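Local coordinates for protein putative glucarate dehydratase (Pseudomonas fluorescens, PDB 4IT1) that probably dehydrates D-glucarate to 5-dehydro-4-deoxy-D-glucarate, using magnesium, as a member of the mandelate racemase/muconate lactonizing enzyme family, at residues T26-T31 and I56-D61; P38-A43 and F171-Q176; E163-A168 and P362-A367. All coordinates share one frame; numbering follows the deposited sequence.

Contact 1. Residues T26-T31 and I56-D61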
loop_
_atom_site.group_PDB
_atom_site.type_symbol
_atom_site.label_atom_id
_atom_site.label_comp_id
_atom_site.label_asym_id
_atom_site.label_seq_id
_atom_site.Cartn_x
_atom_site.Cartn_y
_atom_site.Cartn_z
ATOM N N THR A 26 23.136 7.751 -14.089
ATOM C CA THR A 26 23.990 8.469 -15.034
ATOM C C THR A 26 23.404 8.534 -16.447
ATOM O O THR A 26 23.670 9.481 -17.185
ATOM C CB THR A 26 25.414 7.863 -15.103
ATOM O OG1 THR A 26 25.340 6.471 -15.455
ATOM C CG2 THR A 26 26.132 8.022 -13.768
ATOM N N ARG A 27 22.657 7.497 -16.804
ATOM C CA ARG A 27 22.149 7.315 -18.154
ATOM C C ARG A 27 20.657 6.951 -18.209
ATOM O O ARG A 27 20.184 6.151 -17.420
ATOM C CB ARG A 27 22.966 6.220 -18.826
ATOM C CG ARG A 27 23.184 6.400 -20.306
ATOM C CD ARG A 27 22.366 5.387 -21.081
ATOM N NE ARG A 27 23.075 4.130 -21.265
ATOM C CZ ARG A 27 23.415 3.640 -22.449
ATOM N NH1 ARG A 27 23.108 4.300 -23.556
ATOM N NH2 ARG A 27 24.059 2.487 -22.531
ATOM N N VAL A 28 19.932 7.531 -19.161
ATOM C CA VAL A 28 18.537 7.142 -19.439
ATOM C C VAL A 28 18.291 7.033 -20.946
ATOM O O VAL A 28 18.643 7.937 -21.702
ATOM C CB VAL A 28 17.514 8.128 -18.827
ATOM C CG1 VAL A 28 16.094 7.622 -19.041
ATOM C CG2 VAL A 28 17.766 8.340 -17.338
ATOM N N THR A 29 17.678 5.934 -21.374
ATOM C CA THR A 29 17.453 5.678 -22.795
ATOM C C THR A 29 16.031 5.181 -23.078
ATOM O O THR A 29 15.698 4.013 -22.838
ATOM C CB THR A 29 18.498 4.694 -23.372
ATOM O OG1 THR A 29 19.814 5.214 -23.158
ATOM C CG2 THR A 29 18.287 4.478 -24.869
ATOM N N VAL A 30 15.205 6.085 -23.599
ATOM C CA VAL A 30 13.849 5.758 -24.018
ATOM C C VAL A 30 13.857 5.441 -25.512
ATOM O O VAL A 30 14.348 6.227 -26.321
ATOM C CB VAL A 30 12.874 6.912 -23.713
ATOM C CG1 VAL A 30 11.436 6.448 -23.889
ATOM C CG2 VAL A 30 13.101 7.443 -22.301
ATOM N N THR A 31 13.305 4.289 -25.872
ATOM C CA THR A 31 13.445 3.765 -27.220
ATOM C C THR A 31 12.118 3.216 -27.748
ATOM O O THR A 31 11.649 2.176 -27.290
ATOM C CB THR A 31 14.551 2.680 -27.278
ATOM O OG1 THR A 31 15.792 3.237 -26.818
ATOM C CG2 THR A 31 14.729 2.139 -28.690
ATOM N N ILE A 56 12.607 1.346 -21.831
ATOM C CA ILE A 56 13.391 2.233 -20.975
ATOM C C ILE A 56 14.656 1.529 -20.464
ATOM O O ILE A 56 14.591 0.412 -19.955
ATOM C CB ILE A 56 12.554 2.743 -19.775
ATOM C CG1 ILE A 56 11.327 3.538 -20.243
ATOM C CG2 ILE A 56 13.395 3.616 -18.856
ATOM C CD1 ILE A 56 10.130 2.691 -20.626
ATOM N N GLU A 57 15.800 2.192 -20.619
ATOM C CA GLU A 57 17.070 1.741 -20.047
ATOM C C GLU A 57 17.557 2.750 -19.021
ATOM O O GLU A 57 17.632 3.943 -19.305
ATOM C CB GLU A 57 18.137 1.607 -21.132
ATOM C CG GLU A 57 18.652 0.199 -21.369
ATOM C CD GLU A 57 19.969 0.168 -22.142
ATOM O OE1 GLU A 57 20.561 -0.925 -22.250
ATOM O OE2 GLU A 57 20.419 1.226 -22.638
ATOM N N ILE A 58 17.879 2.269 -17.828
ATOM C CA ILE A 58 18.512 3.101 -16.810
ATOM C C ILE A 58 19.896 2.525 -16.512
ATOM O O ILE A 58 20.095 1.312 -16.571
ATOM C CB ILE A 58 17.669 3.173 -15.516
ATOM C CG1 ILE A 58 16.232 3.618 -15.821
ATOM C CG2 ILE A 58 18.319 4.080 -14.473
ATOM C CD1 ILE A 58 16.089 5.045 -16.310
ATOM N N GLU A 59 20.848 3.403 -16.218
ATOM C CA GLU A 59 22.184 2.983 -15.831
ATOM C C GLU A 59 22.658 3.842 -14.668
ATOM O O GLU A 59 22.324 5.030 -14.568
ATOM C CB GLU A 59 23.157 3.072 -17.014
ATOM C CG GLU A 59 24.454 2.289 -16.832
ATOM C CD GLU A 59 25.564 2.744 -17.768
ATOM O OE1 GLU A 59 26.031 1.918 -18.583
ATOM O OE2 GLU A 59 25.969 3.926 -17.690
ATOM N N SER A 60 23.435 3.218 -13.790
ATOM C CA SER A 60 23.936 3.859 -12.584
ATOM C C SER A 60 25.443 4.079 -12.675
ATOM O O SER A 60 26.103 3.492 -13.539
ATOM C CB SER A 60 23.611 2.976 -11.384
ATOM O OG SER A 60 23.920 1.615 -11.662
ATOM N N ASP A 61 25.978 4.911 -11.777
ATOM C CA ASP A 61 27.419 5.209 -11.723
ATOM C C ASP A 61 28.316 3.983 -11.483
ATOM O O ASP A 61 29.504 4.008 -11.806
ATOM C CB ASP A 61 27.722 6.310 -10.689
ATOM C CG ASP A 61 27.260 5.954 -9.276
ATOM O OD1 ASP A 61 26.959 4.771 -8.996
ATOM O OD2 ASP A 61 27.205 6.877 -8.430
#
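Arg27, Val28 and Thr29 run against Glu57, Ile58 and Glu59 as neighbouring antiparallel strands, their axes 4.7 Å apart at closest and their directions 173° from each other. Arg27 with Glu59 and Thr29 with Glu57 are hydrogen-bonded pairs; in the latter Thr29 N reaches Glu57 O at 2.9 Å, and Thr29 O takes the N-H of Glu57 in return. On the face that carries Val28 and Ile58 the two side chains lie next to each other and point the same way. Ile58 has CG1 beside its backbone N, and a chi2 of -67° then brings CD1 against both methyls of Val28, 3.8 Å from CG1 and from CG2. This face is covered by helices: Val28 meets Leu87 of helix 74-87, and Ile58 rests on Ala139 of helix 128-148.

The regular pairing breaks at the start of strand 25-36 in a classic beta bulge, where Thr26 and Arg27 both face Glu59. Thr26 N makes the stronger bond to Glu59 O, at 2.9 Å, while Arg27 N reaches the same oxygen weakly at 3.3 Å. The sheet itself is the three-stranded antiparallel one of the N-terminal domain, and strand 50-60 is its middle member.

The other face is polar. Arg27 CB packs against Glu59 CB at 3.6 Å, and the arginine chain then bends twice, which carries its guanidinium over to Glu57. There OE2 of Glu57 sits above the centre of the guanidinium, with the two planes 55° apart; the salt bridge from Arg27 NH2 to Glu57 OE2 is long, 3.9 Å, and rests on charge without an N-H aimed at the oxygen. At the bulge itself, Thr26 turns its CG2 methyl to Asp61 CB, 3.9 Å away.

Contact 2. Residues P38-A43 and F171-Q176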
loop_
_atom_site.group_PDB
_atom_site.type_symbol
_atom_site.label_atom_id
_atom_site.label_comp_id
_atom_site.label_asym_id
_atom_site.label_seq_id
_atom_site.Cartn_x
_atom_site.Cartn_y
_atom_site.Cartn_z
ATOM N N PRO A 38 -1.282 -9.287 -35.165
ATOM C CA PRO A 38 -2.297 -9.937 -35.988
ATOM C C PRO A 38 -3.550 -9.069 -36.190
ATOM O O PRO A 38 -3.778 -8.119 -35.426
ATOM C CB PRO A 38 -2.660 -11.201 -35.189
ATOM C CG PRO A 38 -1.671 -11.295 -34.076
ATOM C CD PRO A 38 -1.143 -9.920 -33.842
ATOM N N PRO A 39 -4.359 -9.392 -37.220
ATOM C CA PRO A 39 -5.655 -8.738 -37.429
ATOM C C PRO A 39 -6.668 -9.104 -36.343
ATOM O O PRO A 39 -7.735 -9.663 -36.643
ATOM C CB PRO A 39 -6.101 -9.279 -38.798
ATOM C CG PRO A 39 -5.367 -10.581 -38.955
ATOM C CD PRO A 39 -4.034 -10.323 -38.319
ATOM N N LEU A 40 -6.335 -8.784 -35.094
ATOM C CA LEU A 40 -7.194 -9.127 -33.954
ATOM C C LEU A 40 -8.415 -8.206 -33.851
ATOM O O LEU A 40 -8.280 -6.985 -33.804
ATOM C CB LEU A 40 -6.384 -9.116 -32.650
ATOM C CG LEU A 40 -5.125 -10.003 -32.637
ATOM C CD1 LEU A 40 -4.313 -9.819 -31.362
ATOM C CD2 LEU A 40 -5.481 -11.473 -32.859
ATOM N N LEU A 41 -9.599 -8.812 -33.829
ATOM C CA LEU A 41 -10.865 -8.094 -33.732
ATOM C C LEU A 41 -11.252 -7.804 -32.286
ATOM O O LEU A 41 -11.050 -8.644 -31.402
ATOM C CB LEU A 41 -11.980 -8.918 -34.374
ATOM C CG LEU A 41 -12.026 -9.058 -35.895
ATOM C CD1 LEU A 41 -13.077 -10.087 -36.283
ATOM C CD2 LEU A 41 -12.326 -7.719 -36.552
ATOM N N ASN A 42 -11.808 -6.616 -32.051
ATOM C CA ASN A 42 -12.334 -6.247 -30.733
ATOM C C ASN A 42 -13.589 -5.368 -30.824
ATOM O O ASN A 42 -14.122 -5.155 -31.913
ATOM C CB ASN A 42 -11.248 -5.589 -29.874
ATOM C CG ASN A 42 -10.835 -4.222 -30.388
ATOM O OD1 ASN A 42 -11.655 -3.468 -30.915
ATOM N ND2 ASN A 42 -9.564 -3.888 -30.221
ATOM N N ALA A 43 -14.045 -4.859 -29.681
ATOM C CA ALA A 43 -15.253 -4.039 -29.611
ATOM C C ALA A 43 -15.168 -2.787 -30.498
ATOM O O ALA A 43 -16.087 -2.510 -31.261
ATOM C CB ALA A 43 -15.540 -3.651 -28.167
ATOM N N PHE A 171 -8.910 -14.503 -29.281
ATOM C CA PHE A 171 -9.480 -13.440 -30.100
ATOM C C PHE A 171 -10.132 -14.013 -31.341
ATOM O O PHE A 171 -9.656 -15.003 -31.898
ATOM C CB PHE A 171 -8.380 -12.500 -30.581
ATOM C CG PHE A 171 -7.850 -11.591 -29.524
ATOM C CD1 PHE A 171 -6.854 -12.018 -28.654
ATOM C CD2 PHE A 171 -8.327 -10.287 -29.412
ATOM C CE1 PHE A 171 -6.348 -11.168 -27.681
ATOM C CE2 PHE A 171 -7.824 -9.431 -28.442
ATOM C CZ PHE A 171 -6.835 -9.872 -27.571
ATOM N N PHE A 172 -11.210 -13.380 -31.786
ATOM C CA PHE A 172 -11.630 -13.536 -33.165
ATOM C C PHE A 172 -10.657 -12.725 -34.019
ATOM O O PHE A 172 -10.122 -11.706 -33.567
ATOM C CB PHE A 172 -13.067 -13.077 -33.358
ATOM C CG PHE A 172 -14.060 -13.872 -32.561
ATOM C CD1 PHE A 172 -14.537 -15.091 -33.034
ATOM C CD2 PHE A 172 -14.512 -13.415 -31.327
ATOM C CE1 PHE A 172 -15.454 -15.837 -32.298
ATOM C CE2 PHE A 172 -15.433 -14.151 -30.591
ATOM C CZ PHE A 172 -15.904 -15.366 -31.075
ATOM N N LYS A 173 -10.380 -13.212 -35.226
ATOM C CA LYS A 173 -9.458 -12.536 -36.133
ATOM C C LYS A 173 -9.796 -12.849 -37.584
ATOM O O LYS A 173 -10.453 -13.855 -37.870
ATOM C CB LYS A 173 -7.991 -12.892 -35.813
ATOM C CG LYS A 173 -7.573 -14.332 -36.131
ATOM C CD LYS A 173 -6.174 -14.660 -35.611
ATOM C CE LYS A 173 -5.066 -14.001 -36.428
ATOM N NZ LYS A 173 -5.030 -14.471 -37.845
ATOM N N TYR A 174 -9.370 -11.966 -38.487
ATOM C CA TYR A 174 -9.400 -12.245 -39.922
ATOM C C TYR A 174 -8.145 -13.036 -40.275
ATOM O O TYR A 174 -7.169 -13.029 -39.517
ATOM C CB TYR A 174 -9.451 -10.952 -40.756
ATOM C CG TYR A 174 -10.743 -10.159 -40.657
ATOM C CD1 TYR A 174 -11.986 -10.798 -40.610
ATOM C CD2 TYR A 174 -10.723 -8.764 -40.647
ATOM C CE1 TYR A 174 -13.165 -10.068 -40.526
ATOM C CE2 TYR A 174 -11.898 -8.025 -40.569
ATOM C CZ TYR A 174 -13.116 -8.681 -40.507
ATOM O OH TYR A 174 -14.285 -7.957 -40.427
ATOM N N ALA A 175 -8.168 -13.703 -41.426
ATOM C CA ALA A 175 -7.018 -14.466 -41.902
ATOM C C ALA A 175 -5.799 -13.566 -42.117
ATOM O O ALA A 175 -4.669 -13.955 -41.828
ATOM C CB ALA A 175 -7.372 -15.208 -43.183
ATOM N N GLN A 176 -6.040 -12.352 -42.604
ATOM C CA GLN A 176 -4.958 -11.428 -42.938
ATOM C C GLN A 176 -5.383 -9.967 -42.832
ATOM O O GLN A 176 -6.565 -9.636 -42.985
ATOM C CB GLN A 176 -4.448 -11.700 -44.360
ATOM C CG GLN A 176 -5.544 -11.718 -45.417
ATOM C CD GLN A 176 -5.009 -11.669 -46.837
ATOM O OE1 GLN A 176 -5.255 -12.579 -47.629
ATOM N NE2 GLN A 176 -4.283 -10.602 -47.169
HETATM O O HOH W 1 -12.291 -11.130 -30.726
#
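Leu40 and Leu41 lie against Phe171 to Tyr174 where a loop of the N-terminal domain, bent by an inverse gamma turn centred on Pro39, meets the loop leaving barrel strand 163-170. The backbones join through a single bridge between Leu40 and Lys173. Its firm bond is Leu41 N to Phe172 O, 3.0 Å and nearly straight at 162°; the one from Tyr174 N to Pro39 O is weak, at 3.4 Å.

Leu40 sets CD1 squarely over one face of the Phe171 ring, 4.2 Å from the centroid and 6° off the normal, while the carbonyl oxygen of Leu41 comes to that ring's edge. Leu41 crosses Tyr174 at about a right angle and lays its methyls over the phenol ring, with CD2 4.1 Å from Tyr174 CE2.

Lys173 starts out between its own backbone N and carbonyl carbon (chi1 70°), passes CE at 3.9 Å from Pro38 CB, and curls back so that NZ gives a bond to Tyr174 O. NZ also bonds Gly188 O and forms a salt bridge with Asp185. A methionine in its place would probably leave Asp185 without this counter-charge and the carbonyls of Tyr174 and Gly188 without this donor.

Farther out, Phe171 borders the active site, packing on Lys215, the predicted proton acceptor, and Asn42 ND2 binds the tartrate held in the pocket. A water ties the two loops together at this end: it donates to Leu41 O at 2.9 Å and accepts the N-H of Phe172 at 2.7 Å.

Contact 3. Residues E163-A168 and P362-A367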
loop_
_atom_site.group_PDB
_atom_site.type_symbol
_atom_site.label_atom_id
_atom_site.label_comp_id
_atom_site.label_asym_id
_atom_site.label_seq_id
_atom_site.Cartn_x
_atom_site.Cartn_y
_atom_site.Cartn_z
ATOM N N GLU A 163 5.558 -19.373 -9.005
ATOM C CA GLU A 163 4.945 -19.518 -10.314
ATOM C C GLU A 163 3.645 -18.717 -10.359
ATOM O O GLU A 163 2.831 -18.791 -9.433
ATOM C CB GLU A 163 4.662 -20.984 -10.607
ATOM C CG GLU A 163 5.906 -21.803 -10.898
ATOM C CD GLU A 163 5.587 -23.148 -11.517
ATOM O OE1 GLU A 163 4.394 -23.514 -11.584
ATOM O OE2 GLU A 163 6.536 -23.840 -11.941
ATOM N N VAL A 164 3.459 -17.957 -11.437
ATOM C CA VAL A 164 2.273 -17.113 -11.616
ATOM C C VAL A 164 1.424 -17.642 -12.767
ATOM O O VAL A 164 1.882 -17.660 -13.911
ATOM C CB VAL A 164 2.652 -15.639 -11.880
ATOM C CG1 VAL A 164 1.402 -14.800 -12.109
ATOM C CG2 VAL A 164 3.464 -15.074 -10.719
ATOM N N PRO A 165 0.187 -18.083 -12.469
ATOM C CA PRO A 165 -0.669 -18.653 -13.519
ATOM C C PRO A 165 -1.196 -17.589 -14.494
ATOM O O PRO A 165 -1.289 -16.410 -14.138
ATOM C CB PRO A 165 -1.821 -19.299 -12.734
ATOM C CG PRO A 165 -1.874 -18.553 -11.437
ATOM C CD PRO A 165 -0.486 -18.034 -11.157
ATOM N N PHE A 166 -1.508 -18.015 -15.716
ATOM C CA PHE A 166 -2.026 -17.134 -16.755
ATOM C C PHE A 166 -3.056 -17.876 -17.567
ATOM O O PHE A 166 -3.059 -19.106 -17.597
ATOM C CB PHE A 166 -0.911 -16.670 -17.688
ATOM C CG PHE A 166 -0.116 -15.516 -17.160
ATOM C CD1 PHE A 166 -0.504 -14.207 -17.429
ATOM C CD2 PHE A 166 1.030 -15.733 -16.402
ATOM C CE1 PHE A 166 0.238 -13.137 -16.954
ATOM C CE2 PHE A 166 1.774 -14.664 -15.919
ATOM C CZ PHE A 166 1.375 -13.363 -16.195
ATOM N N SER A 167 -3.929 -17.128 -18.232
ATOM C CA SER A 167 -4.921 -17.742 -19.099
ATOM C C SER A 167 -4.502 -17.629 -20.553
ATOM O O SER A 167 -3.539 -16.925 -20.895
ATOM C CB SER A 167 -6.309 -17.124 -18.880
ATOM O OG SER A 167 -6.280 -15.719 -19.041
ATOM N N ALA A 168 -5.213 -18.357 -21.402
ATOM C CA ALA A 168 -5.070 -18.207 -22.836
ATOM C C ALA A 168 -6.025 -17.100 -23.258
ATOM O O ALA A 168 -7.241 -17.229 -23.061
ATOM C CB ALA A 168 -5.422 -19.510 -23.535
ATOM N N PRO A 362 -0.434 -11.652 -1.631
ATOM C CA PRO A 362 -1.029 -12.818 -0.983
ATOM C C PRO A 362 -2.353 -13.151 -1.631
ATOM O O PRO A 362 -2.640 -14.322 -1.886
ATOM C CB PRO A 362 -1.259 -12.345 0.459
ATOM C CG PRO A 362 -0.352 -11.175 0.640
ATOM C CD PRO A 362 -0.309 -10.514 -0.704
ATOM N N ASN A 363 -3.139 -12.113 -1.918
ATOM C CA ASN A 363 -4.483 -12.290 -2.456
ATOM C C ASN A 363 -4.567 -12.221 -3.985
ATOM O O ASN A 363 -5.197 -11.333 -4.547
ATOM C CB ASN A 363 -5.482 -11.346 -1.765
ATOM C CG ASN A 363 -5.181 -9.875 -2.006
ATOM O OD1 ASN A 363 -4.031 -9.432 -1.934
ATOM N ND2 ASN A 363 -6.231 -9.105 -2.287
ATOM N N LEU A 364 -3.916 -13.173 -4.645
ATOM C CA LEU A 364 -4.057 -13.375 -6.082
ATOM C C LEU A 364 -5.161 -14.402 -6.339
ATOM O O LEU A 364 -4.965 -15.602 -6.146
ATOM C CB LEU A 364 -2.728 -13.832 -6.699
ATOM C CG LEU A 364 -2.654 -13.985 -8.224
ATOM C CD1 LEU A 364 -3.083 -12.703 -8.922
ATOM C CD2 LEU A 364 -1.254 -14.385 -8.673
ATOM N N ASP A 365 -6.312 -13.921 -6.794
ATOM C CA ASP A 365 -7.537 -14.717 -6.790
ATOM C C ASP A 365 -7.821 -15.493 -8.069
ATOM O O ASP A 365 -8.584 -16.462 -8.048
ATOM C CB ASP A 365 -8.729 -13.830 -6.428
ATOM C CG ASP A 365 -8.604 -13.243 -5.045
ATOM O OD1 ASP A 365 -8.571 -14.031 -4.076
ATOM O OD2 ASP A 365 -8.526 -12.001 -4.920
ATOM N N TYR A 366 -7.225 -15.062 -9.176
ATOM C CA TYR A 366 -7.448 -15.701 -10.475
ATOM C C TYR A 366 -6.172 -15.641 -11.298
ATOM O O TYR A 366 -5.267 -14.866 -10.994
ATOM C CB TYR A 366 -8.578 -15.014 -11.250
ATOM C CG TYR A 366 -9.910 -14.957 -10.540
ATOM C CD1 TYR A 366 -10.219 -13.906 -9.666
ATOM C CD2 TYR A 366 -10.873 -15.939 -10.755
ATOM C CE1 TYR A 366 -11.445 -13.847 -9.016
ATOM C CE2 TYR A 366 -12.103 -15.891 -10.107
ATOM C CZ TYR A 366 -12.384 -14.843 -9.242
ATOM O OH TYR A 366 -13.601 -14.799 -8.607
ATOM N N ALA A 367 -6.109 -16.469 -12.339
ATOM C CA ALA A 367 -5.008 -16.438 -13.298
ATOM C C ALA A 367 -4.954 -15.078 -13.985
ATOM O O ALA A 367 -5.988 -14.465 -14.266
ATOM C CB ALA A 367 -5.170 -17.547 -14.331
HETATM O O HOH W 2 -7.706 -14.199 -17.168
#
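Ala367 gives up the most surface here, followed by Pro165 and Leu364, and the contact between them is apolar, with no direct hydrogen bond from one segment to the other. The methyl of Ala367 lies alongside the backbone of Phe166, where CB is 3.9 Å from Phe166 C. It also meets the ring of Pro165, CB to CB at 4.1 Å. Behind the methyl, Ala367 CA stands 3.8 Å from the carbonyl oxygen of Pro165, and the chains come together to 4.6 Å between Phe166 CA and Ala367 CA.

The touching parts run in broadly the same direction, 40° apart. Strand 163-170 is the first of the barrel, and backbone hydrogen bonds tie Pro165 and Ser167 to Cys368, the residue just after Ala367. On its other flank the loop is tied to strand 338-341, the seventh, by Tyr366 O and, weakly, Ala367 O, both bonded to Ser340 OG. Residues 366-368 therefore sit between the first and seventh strands, where the eighth strand of the (beta/alpha)7beta barrel of the enolase superfamily would be expected, consistent with a part in closing the barrel.

Leu364 covers the earlier end of the strand. With CG anti to its backbone N (chi1 -175°) it extends toward Val164 and Pro165, and its CD2 methyl does the touching: it is 4.4 Å from Val164 CG1 and 4.5 Å from Pro165 CD, so the packing is light. CB of Phe166 points away from residues 362-367, and its ring packs on Leu351 and Met354 of helix 348-360.

Between Ser167 and Ala367 lies a water, 2.8 Å from Ser167 OG, which also donates a weak bond of 3.4 Å to Ala367 O.

Overall arrangement
Contact 1 is set well apart, its centre 36 Å from that of contact 2 and 31 Å from that of contact 3, in the antiparallel sheet of the N-terminal domain. Strand 25-36 leads out of it into the 38-43 loop, which contact 2 docks onto the barrel before the chain returns to strand 50-60. Contacts 2 and 3, 26 Å apart between centres, share the path of strand 163-170: its early part is joined to the loop after helix 348-360, and the chain beyond it meets the N-terminal domain. Strand 163-170 and the loop after it thus take part both in the barrel wall and in the seam with the N-terminal domain near the active site.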